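PDB 2G5X: ribosome-inactivating protein from Lychnis chalcedonica, which belongs to the ribosome-inactivating protein family of plant toxins and folds as a single chain with a mixed sheet packed against helices. Local coordinates for residues Ala62-Asp67 against Ser89-Ala94; Ser66-Val71 against Ala171-Tyr176. All coordinates share one frame; numbering follows the deposited sequence.

Interaction 1: residues Ala62-Asp67 against Ser89-Ala94; sequences AFRASD and SDEYRA
Arg64 and Glu91 carry this contact between them, and it shows how one two-pronged salt bridge can join backbones whose closest CA atoms, those of Arg64 and Glu91, lie 10.7 Å apart. The ionic part is a pair of nearly straight hydrogen bonds. Arg64 NH2 donates a hydrogen bond to Glu91 OE1 at 2.9 Å, and Arg64 NH1 donates one to Glu91 OE2 at 3.0 Å, with N-H...O angles of 173° and 167°. The guanidinium thus meets the carboxylate end-on through its two terminal nitrogens, and both oxygens lie close to its plane. The fit is less flat from the other side: the two planes are turned 33° apart, OE1 is approached on its syn side but out of the carboxylate plane, and OE2 is met from above that plane. Two bonds to two different atoms should still restrict rotation of both groups.

Chain shape accounts for the reach. Arg64 runs out from the end of its strand with CG anti to the backbone N and folds only at chi3, whereas Glu91 bends at chi2 to bring its acid round. A further polar bond, from Arg64 NE to the carbonyl oxygen of Asn42, occupies the third nitrogen and should further limit rotation of the guanidinium.

Apolar packing comes from Val71 on strand 69-76, which touches both side chains. The result is a surface salt bridge beside strand 69-76 in the mixed sheet of the ribosome-inactivating protein fold, joining the end of strand 58-64 to the segment before helix 92-95.

Interaction 2: residues Ser66-Val71 against Ala171-Tyr176; sequences SDAYLV and AARFKY
Arg173 reaches from the last turn of helix 154-173 to the turn at Asp67 and Ala68, and the close part of the contact is gathered round one nitrogen. Its NH2 donates to the backbone oxygen of Asp67 at 2.8 Å; the oxygen lies in the guanidinium plane, and the donor lies in the carbonyl plane. Ala68 O is also near, 3.2 Å from Arg173 NH2, but the angle is too poor for a bond. Ala68 CB, pointing toward the helix, comes within 3.8 Å of Arg173 NH2. The arginine is extended from CG to NE, which lets it bridge CA atoms of Ala68 and Arg173 that are 8.7 Å apart.

The turn closes with a G1 beta bulge, in which Ala68 and Tyr69 both face Arg64 where strands 58-64 and 69-76 join as a hairpin; Ala68 has the left-handed backbone conformation (phi 58°, psi 40°) of its first position. A weak hydrogen bond from Tyr69 N to Asp67 OD1 lies within the turn.

The other side is looser: Asp67 OD1 stays 5.9 Å from Arg173 NH2, and Tyr69 CB points away. Separately, Arg173 NH1 forms a salt bridge with Glu170 OE1, and Trp203 makes a cation-pi contact.

How the interactions relate
Followed from the N terminus, the chain runs along strand 58-64, turns through Ser66 and Asp67, and returns along strand 69-76, so both contacts start from one hairpin. Interaction 1 closes the shorter loop, 21 residues that include the return strand and strand 83-87. Interaction 2 closes a loop of 99 residues. The second loop starts within the first and ends far beyond it, so the two overlap without either enclosing the other. Between them, probable backbone bonds such as Arg64 N to Tyr69 O join the strands. The hairpin is thereby tied through the last residue of its first strand to the approach to helix 92-95, and at its turn to the C-terminal end of helix 154-173.

Interaction 1: residues Ala62-Asp67 against Ser89-Ala94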
ATOM      1  N   ALA A  62      -4.987  -5.496   2.548  1.00  5.92           N
ATOM      2  CA  ALA A  62      -4.219  -6.733   2.684  1.00  5.31           C
ATOM      3  C   ALA A  62      -3.068  -6.752   1.681  1.00  6.59           C
ATOM      4  O   ALA A  62      -3.290  -6.680   0.473  1.00  6.83           O
ATOM      5  CB  ALA A  62      -5.120  -7.945   2.468  1.00  6.81           C
ATOM      6  N   PHE A  63      -1.837  -6.843   2.186  1.00  6.10           N
ATOM      7  CA  PHE A  63      -0.650  -6.875   1.328  1.00  7.67           C
ATOM      8  C   PHE A  63       0.073  -8.214   1.401  1.00  7.01           C
ATOM      9  O   PHE A  63       0.286  -8.747   2.493  1.00  9.33           O
ATOM     10  CB  PHE A  63       0.368  -5.801   1.739  1.00  7.86           C
ATOM     11  CG  PHE A  63      -0.107  -4.389   1.559  1.00  7.79           C
ATOM     12  CD1 PHE A  63      -0.764  -3.726   2.591  1.00  8.33           C
ATOM     13  CD2 PHE A  63       0.130  -3.710   0.367  1.00  6.13           C
ATOM     14  CE1 PHE A  63      -1.176  -2.401   2.440  1.00  8.86           C
ATOM     15  CE2 PHE A  63      -0.278  -2.390   0.204  1.00  6.35           C
ATOM     16  CZ  PHE A  63      -0.931  -1.732   1.244  1.00  7.26           C
ATOM     17  N   ARG A  64       0.458  -8.751   0.243  1.00  6.76           N
ATOM     18  CA  ARG A  64       1.217 -10.000   0.206  1.00  7.06           C
ATOM     19  C   ARG A  64       2.543  -9.648   0.887  1.00  7.11           C
ATOM     20  O   ARG A  64       3.195  -8.672   0.519  1.00  8.42           O
ATOM     21  CB  ARG A  64       1.440 -10.451  -1.244  1.00  7.23           C
ATOM     22  CG  ARG A  64       2.383 -11.647  -1.405  1.00  6.91           C
ATOM     23  CD  ARG A  64       2.238 -12.307  -2.784  1.00  8.98           C
ATOM     24  NE  ARG A  64       0.966 -13.019  -2.903  1.00  9.18           N
ATOM     25  CZ  ARG A  64      -0.030 -12.666  -3.711  1.00  9.96           C
ATOM     26  NH1 ARG A  64       0.085 -11.605  -4.500  1.00 11.73           N
ATOM     27  NH2 ARG A  64      -1.155 -13.368  -3.715  1.00 10.06           N
ATOM     28  N   ALA A  65       2.931 -10.440   1.884  1.00  6.75           N
ATOM     29  CA  ALA A  65       4.139 -10.183   2.671  1.00  7.61           C
ATOM     30  C   ALA A  65       5.499 -10.303   1.985  1.00  7.95           C
ATOM     31  O   ALA A  65       6.466  -9.661   2.402  1.00  9.35           O
ATOM     32  CB  ALA A  65       4.117 -11.062   3.919  1.00  8.34           C
ATOM     33  N   SER A  66       5.583 -11.112   0.938  1.00  7.52           N
ATOM     34  CA  SER A  66       6.851 -11.299   0.242  1.00  8.30           C
ATOM     35  C   SER A  66       7.288 -10.114  -0.607  1.00  7.20           C
ATOM     36  O   SER A  66       8.488  -9.897  -0.803  1.00  7.44           O
ATOM     37  CB  SER A  66       6.778 -12.541  -0.650  1.00  7.65           C
ATOM     38  OG  SER A  66       5.777 -12.392  -1.640  1.00  7.38           O
ATOM     39  N   ASP A  67       6.321  -9.348  -1.107  1.00  8.45           N
ATOM     40  CA  ASP A  67       6.627  -8.218  -1.980  1.00  8.91           C
ATOM     41  C   ASP A  67       5.829  -6.938  -1.734  1.00  8.42           C
ATOM     42  O   ASP A  67       5.920  -5.995  -2.522  1.00  9.92           O
ATOM     43  CB  ASP A  67       6.440  -8.645  -3.437  1.00  9.15           C
ATOM     44  CG  ASP A  67       5.049  -9.202  -3.712  1.00 11.97           C
ATOM     45  OD1 ASP A  67       4.182  -9.123  -2.817  1.00 11.27           O
ATOM     46  OD2 ASP A  67       4.820  -9.717  -4.827  1.00 11.45           O
ATOM     47  N   SER A  89      -9.883  -8.905  -8.963  1.00  7.45           N
ATOM     48  CA  SER A  89     -10.293  -9.958  -9.883  1.00  8.97           C
ATOM     49  C   SER A  89      -9.228 -10.997 -10.216  1.00  8.58           C
ATOM     50  O   SER A  89      -9.562 -12.152 -10.476  1.00  8.67           O
ATOM     51  CB  SER A  89     -10.823  -9.343 -11.180  1.00  8.49           C
ATOM     52  OG  SER A  89      -9.796  -8.663 -11.879  1.00 11.21           O
ATOM     53  N   ASP A  90      -7.958 -10.596 -10.209  1.00  9.55           N
ATOM     54  CA  ASP A  90      -6.872 -11.516 -10.537  1.00  9.34           C
ATOM     55  C   ASP A  90      -6.276 -12.229  -9.327  1.00 10.56           C
ATOM     56  O   ASP A  90      -5.359 -13.035  -9.465  1.00  9.27           O
ATOM     57  CB  ASP A  90      -5.773 -10.780 -11.322  1.00  9.94           C
ATOM     58  CG  ASP A  90      -5.163  -9.624 -10.548  1.00 11.35           C
ATOM     59  OD1 ASP A  90      -5.843  -9.062  -9.666  1.00 10.33           O
ATOM     60  OD2 ASP A  90      -4.002  -9.265 -10.840  1.00 11.97           O
ATOM     61  N   GLU A  91      -6.808 -11.936  -8.143  1.00  8.86           N
ATOM     62  CA  GLU A  91      -6.347 -12.569  -6.912  1.00  8.58           C
ATOM     63  C   GLU A  91      -7.484 -13.386  -6.292  1.00  7.39           C
ATOM     64  O   GLU A  91      -7.251 -14.219  -5.413  1.00  7.46           O
ATOM     65  CB  GLU A  91      -5.888 -11.510  -5.902  1.00  8.75           C
ATOM     66  CG  GLU A  91      -4.570 -10.809  -6.230  1.00  9.22           C
ATOM     67  CD  GLU A  91      -3.346 -11.689  -6.011  1.00 11.97           C
ATOM     68  OE1 GLU A  91      -3.482 -12.784  -5.424  1.00 11.12           O
ATOM     69  OE2 GLU A  91      -2.239 -11.274  -6.420  1.00  9.98           O
ATOM     70  N   TYR A  92      -8.708 -13.153  -6.764  1.00  7.26           N
ATOM     71  CA  TYR A  92      -9.896 -13.832  -6.237  1.00  9.03           C
ATOM     72  C   TYR A  92      -9.868 -15.362  -6.274  1.00  9.44           C
ATOM     73  O   TYR A  92     -10.150 -16.011  -5.267  1.00  9.89           O
ATOM     74  CB  TYR A  92     -11.154 -13.335  -6.966  1.00  7.35           C
ATOM     75  CG  TYR A  92     -12.454 -13.877  -6.407  1.00  9.29           C
ATOM     76  CD1 TYR A  92     -13.058 -13.294  -5.293  1.00  9.17           C
ATOM     77  CD2 TYR A  92     -13.075 -14.983  -6.988  1.00 10.58           C
ATOM     78  CE1 TYR A  92     -14.257 -13.800  -4.772  1.00 13.13           C
ATOM     79  CE2 TYR A  92     -14.264 -15.499  -6.475  1.00 12.05           C
ATOM     80  CZ  TYR A  92     -14.850 -14.905  -5.370  1.00 13.07           C
ATOM     81  OH  TYR A  92     -16.024 -15.421  -4.864  1.00 15.62           O
ATOM     82  N   ARG A  93      -9.541 -15.945  -7.421  1.00  8.75           N
ATOM     83  CA  ARG A  93      -9.514 -17.402  -7.509  1.00  9.78           C
ATOM     84  C   ARG A  93      -8.532 -18.048  -6.534  1.00 10.88           C
ATOM     85  O   ARG A  93      -8.829 -19.089  -5.948  1.00 11.35           O
ATOM     86  CB  ARG A  93      -9.189 -17.859  -8.937  1.00 10.65           C
ATOM     87  CG  ARG A  93     -10.244 -17.495  -9.973  1.00 10.85           C
ATOM     88  CD  ARG A  93     -11.638 -18.002  -9.588  1.00 11.03           C
ATOM     89  NE  ARG A  93     -12.587 -17.825 -10.683  1.00  9.98           N
ATOM     90  CZ  ARG A  93     -12.790 -18.712 -11.653  1.00 11.98           C
ATOM     91  NH1 ARG A  93     -12.117 -19.856 -11.664  1.00 13.65           N
ATOM     92  NH2 ARG A  93     -13.649 -18.443 -12.629  1.00 10.86           N
ATOM     93  N   ALA A  94      -7.374 -17.426  -6.340  1.00  9.81           N
ATOM     94  CA  ALA A  94      -6.371 -17.988  -5.446  1.00  9.78           C
ATOM     95  C   ALA A  94      -6.604 -17.743  -3.959  1.00  9.79           C
ATOM     96  O   ALA A  94      -6.245 -18.583  -3.130  1.00  8.86           O
ATOM     97  CB  ALA A  94      -4.988 -17.472  -5.837  1.00 11.73           C
TER

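Interaction 2: residues Ser66-Val71 against Ala171-Tyr176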
ATOM      1  N   SER A  66       5.583 -11.112   0.938  1.00  7.52           N
ATOM      2  CA  SER A  66       6.851 -11.299   0.242  1.00  8.30           C
ATOM      3  C   SER A  66       7.288 -10.114  -0.607  1.00  7.20           C
ATOM      4  O   SER A  66       8.488  -9.897  -0.803  1.00  7.44           O
ATOM      5  CB  SER A  66       6.778 -12.541  -0.650  1.00  7.65           C
ATOM      6  OG  SER A  66       5.777 -12.392  -1.640  1.00  7.38           O
ATOM      7  N   ASP A  67       6.321  -9.348  -1.107  1.00  8.45           N
ATOM      8  CA  ASP A  67       6.627  -8.218  -1.980  1.00  8.91           C
ATOM      9  C   ASP A  67       5.829  -6.938  -1.734  1.00  8.42           C
ATOM     10  O   ASP A  67       5.920  -5.995  -2.522  1.00  9.92           O
ATOM     11  CB  ASP A  67       6.440  -8.645  -3.437  1.00  9.15           C
ATOM     12  CG  ASP A  67       5.049  -9.202  -3.712  1.00 11.97           C
ATOM     13  OD1 ASP A  67       4.182  -9.123  -2.817  1.00 11.27           O
ATOM     14  OD2 ASP A  67       4.820  -9.717  -4.827  1.00 11.45           O
ATOM     15  N   ALA A  68       5.055  -6.907  -0.653  1.00  8.17           N
ATOM     16  CA  ALA A  68       4.244  -5.737  -0.300  1.00  8.09           C
ATOM     17  C   ALA A  68       3.252  -5.359  -1.409  1.00  8.59           C
ATOM     18  O   ALA A  68       3.015  -4.183  -1.680  1.00  8.86           O
ATOM     19  CB  ALA A  68       5.159  -4.548   0.025  1.00  9.21           C
ATOM     20  N   TYR A  69       2.656  -6.374  -2.024  1.00  7.80           N
ATOM     21  CA  TYR A  69       1.696  -6.195  -3.114  1.00  8.94           C
ATOM     22  C   TYR A  69       0.245  -6.224  -2.601  1.00  8.65           C
ATOM     23  O   TYR A  69      -0.150  -7.156  -1.908  1.00  9.08           O
ATOM     24  CB  TYR A  69       1.935  -7.309  -4.135  1.00 10.78           C
ATOM     25  CG  TYR A  69       1.259  -7.132  -5.465  1.00 13.85           C
ATOM     26  CD1 TYR A  69       0.025  -7.724  -5.725  1.00 15.64           C
ATOM     27  CD2 TYR A  69       1.864  -6.391  -6.478  1.00 14.80           C
ATOM     28  CE1 TYR A  69      -0.589  -7.587  -6.963  1.00 17.11           C
ATOM     29  CE2 TYR A  69       1.258  -6.246  -7.722  1.00 17.14           C
ATOM     30  CZ  TYR A  69       0.035  -6.846  -7.958  1.00 16.47           C
ATOM     31  OH  TYR A  69      -0.563  -6.714  -9.188  1.00 17.49           O
ATOM     32  N   LEU A  70      -0.545  -5.205  -2.946  1.00  7.74           N
ATOM     33  CA  LEU A  70      -1.946  -5.123  -2.503  1.00  6.51           C
ATOM     34  C   LEU A  70      -2.856  -6.115  -3.238  1.00  6.62           C
ATOM     35  O   LEU A  70      -2.951  -6.086  -4.466  1.00  5.54           O
ATOM     36  CB  LEU A  70      -2.482  -3.698  -2.703  1.00  7.92           C
ATOM     37  CG  LEU A  70      -3.921  -3.439  -2.233  1.00  7.44           C
ATOM     38  CD1 LEU A  70      -3.992  -3.512  -0.714  1.00  9.14           C
ATOM     39  CD2 LEU A  70      -4.388  -2.072  -2.720  1.00  8.25           C
ATOM     40  N   VAL A  71      -3.537  -6.977  -2.484  1.00  5.64           N
ATOM     41  CA  VAL A  71      -4.418  -7.978  -3.087  1.00  6.38           C
ATOM     42  C   VAL A  71      -5.916  -7.740  -2.886  1.00  7.27           C
ATOM     43  O   VAL A  71      -6.737  -8.412  -3.513  1.00  5.57           O
ATOM     44  CB  VAL A  71      -4.083  -9.406  -2.576  1.00  7.45           C
ATOM     45  CG1 VAL A  71      -2.619  -9.741  -2.879  1.00  7.50           C
ATOM     46  CG2 VAL A  71      -4.360  -9.510  -1.080  1.00  8.31           C
ATOM     47  N   ALA A 171       5.699   4.311  -0.122  1.00  6.71           N
ATOM     48  CA  ALA A 171       6.296   5.128   0.934  1.00  6.58           C
ATOM     49  C   ALA A 171       7.028   4.222   1.928  1.00  7.04           C
ATOM     50  O   ALA A 171       8.060   4.599   2.483  1.00  7.37           O
ATOM     51  CB  ALA A 171       5.216   5.938   1.654  1.00  7.72           C
ATOM     52  N   ALA A 172       6.491   3.031   2.162  1.00  6.55           N
ATOM     53  CA  ALA A 172       7.140   2.095   3.080  1.00  5.43           C
ATOM     54  C   ALA A 172       8.481   1.650   2.493  1.00  5.19           C
ATOM     55  O   ALA A 172       9.489   1.550   3.201  1.00  4.54           O
ATOM     56  CB  ALA A 172       6.241   0.882   3.315  1.00  6.12           C
ATOM     57  N   ARG A 173       8.489   1.386   1.193  1.00  5.86           N
ATOM     58  CA  ARG A 173       9.698   0.946   0.500  1.00  5.94           C
ATOM     59  C   ARG A 173      10.786   2.013   0.413  1.00  6.51           C
ATOM     60  O   ARG A 173      11.964   1.727   0.645  1.00  6.72           O
ATOM     61  CB  ARG A 173       9.351   0.506  -0.923  1.00  6.26           C
ATOM     62  CG  ARG A 173       8.495  -0.745  -1.026  1.00  7.22           C
ATOM     63  CD  ARG A 173       7.913  -0.857  -2.426  1.00  8.86           C
ATOM     64  NE  ARG A 173       7.193  -2.107  -2.649  1.00  9.79           N
ATOM     65  CZ  ARG A 173       6.096  -2.209  -3.394  1.00 10.80           C
ATOM     66  NH1 ARG A 173       5.589  -1.129  -3.976  1.00 12.39           N
ATOM     67  NH2 ARG A 173       5.517  -3.388  -3.575  1.00  9.65           N
ATOM     68  N   PHE A 174      10.381   3.236   0.076  1.00  5.39           N
ATOM     69  CA  PHE A 174      11.313   4.354  -0.114  1.00  6.46           C
ATOM     70  C   PHE A 174      11.214   5.506   0.880  1.00  6.92           C
ATOM     71  O   PHE A 174      10.204   6.211   0.912  1.00  6.79           O
ATOM     72  CB  PHE A 174      11.119   4.936  -1.519  1.00  5.94           C
ATOM     73  CG  PHE A 174      11.417   3.970  -2.630  1.00  6.37           C
ATOM     74  CD1 PHE A 174      12.700   3.881  -3.161  1.00  6.53           C
ATOM     75  CD2 PHE A 174      10.417   3.151  -3.145  1.00  6.95           C
ATOM     76  CE1 PHE A 174      12.984   2.989  -4.192  1.00  6.14           C
ATOM     77  CE2 PHE A 174      10.689   2.253  -4.176  1.00  7.46           C
ATOM     78  CZ  PHE A 174      11.978   2.173  -4.703  1.00  5.87           C
ATOM     79  N   LYS A 175      12.270   5.720   1.664  1.00  5.71           N
ATOM     80  CA  LYS A 175      12.285   6.822   2.625  1.00  7.10           C
ATOM     81  C   LYS A 175      12.104   8.154   1.886  1.00  7.57           C
ATOM     82  O   LYS A 175      11.493   9.089   2.408  1.00  7.45           O
ATOM     83  CB  LYS A 175      13.611   6.853   3.400  1.00  8.05           C
ATOM     84  CG  LYS A 175      13.827   5.676   4.352  1.00 12.48           C
ATOM     85  CD  LYS A 175      12.852   5.715   5.516  1.00 13.93           C
ATOM     86  CE  LYS A 175      13.064   6.961   6.373  1.00 15.03           C
ATOM     87  NZ  LYS A 175      12.074   7.050   7.490  1.00 15.99           N
ATOM     88  N   TYR A 176      12.639   8.233   0.672  1.00  8.11           N
ATOM     89  CA  TYR A 176      12.532   9.443  -0.141  1.00  8.03           C
ATOM     90  C   TYR A 176      11.068   9.774  -0.437  1.00  7.93           C
ATOM     91  O   TYR A 176      10.671  10.936  -0.422  1.00  8.17           O
ATOM     92  CB  TYR A 176      13.283   9.256  -1.465  1.00  9.00           C
ATOM     93  CG  TYR A 176      13.373  10.508  -2.319  1.00  8.07           C
ATOM     94  CD1 TYR A 176      14.413  11.420  -2.148  1.00  8.90           C
ATOM     95  CD2 TYR A 176      12.412  10.782  -3.293  1.00  9.48           C
ATOM     96  CE1 TYR A 176      14.499  12.578  -2.928  1.00  9.99           C
ATOM     97  CE2 TYR A 176      12.485  11.936  -4.074  1.00  9.83           C
ATOM     98  CZ  TYR A 176      13.531  12.828  -3.888  1.00 10.42           C
ATOM     99  OH  TYR A 176      13.612  13.967  -4.662  1.00 12.71           O
TER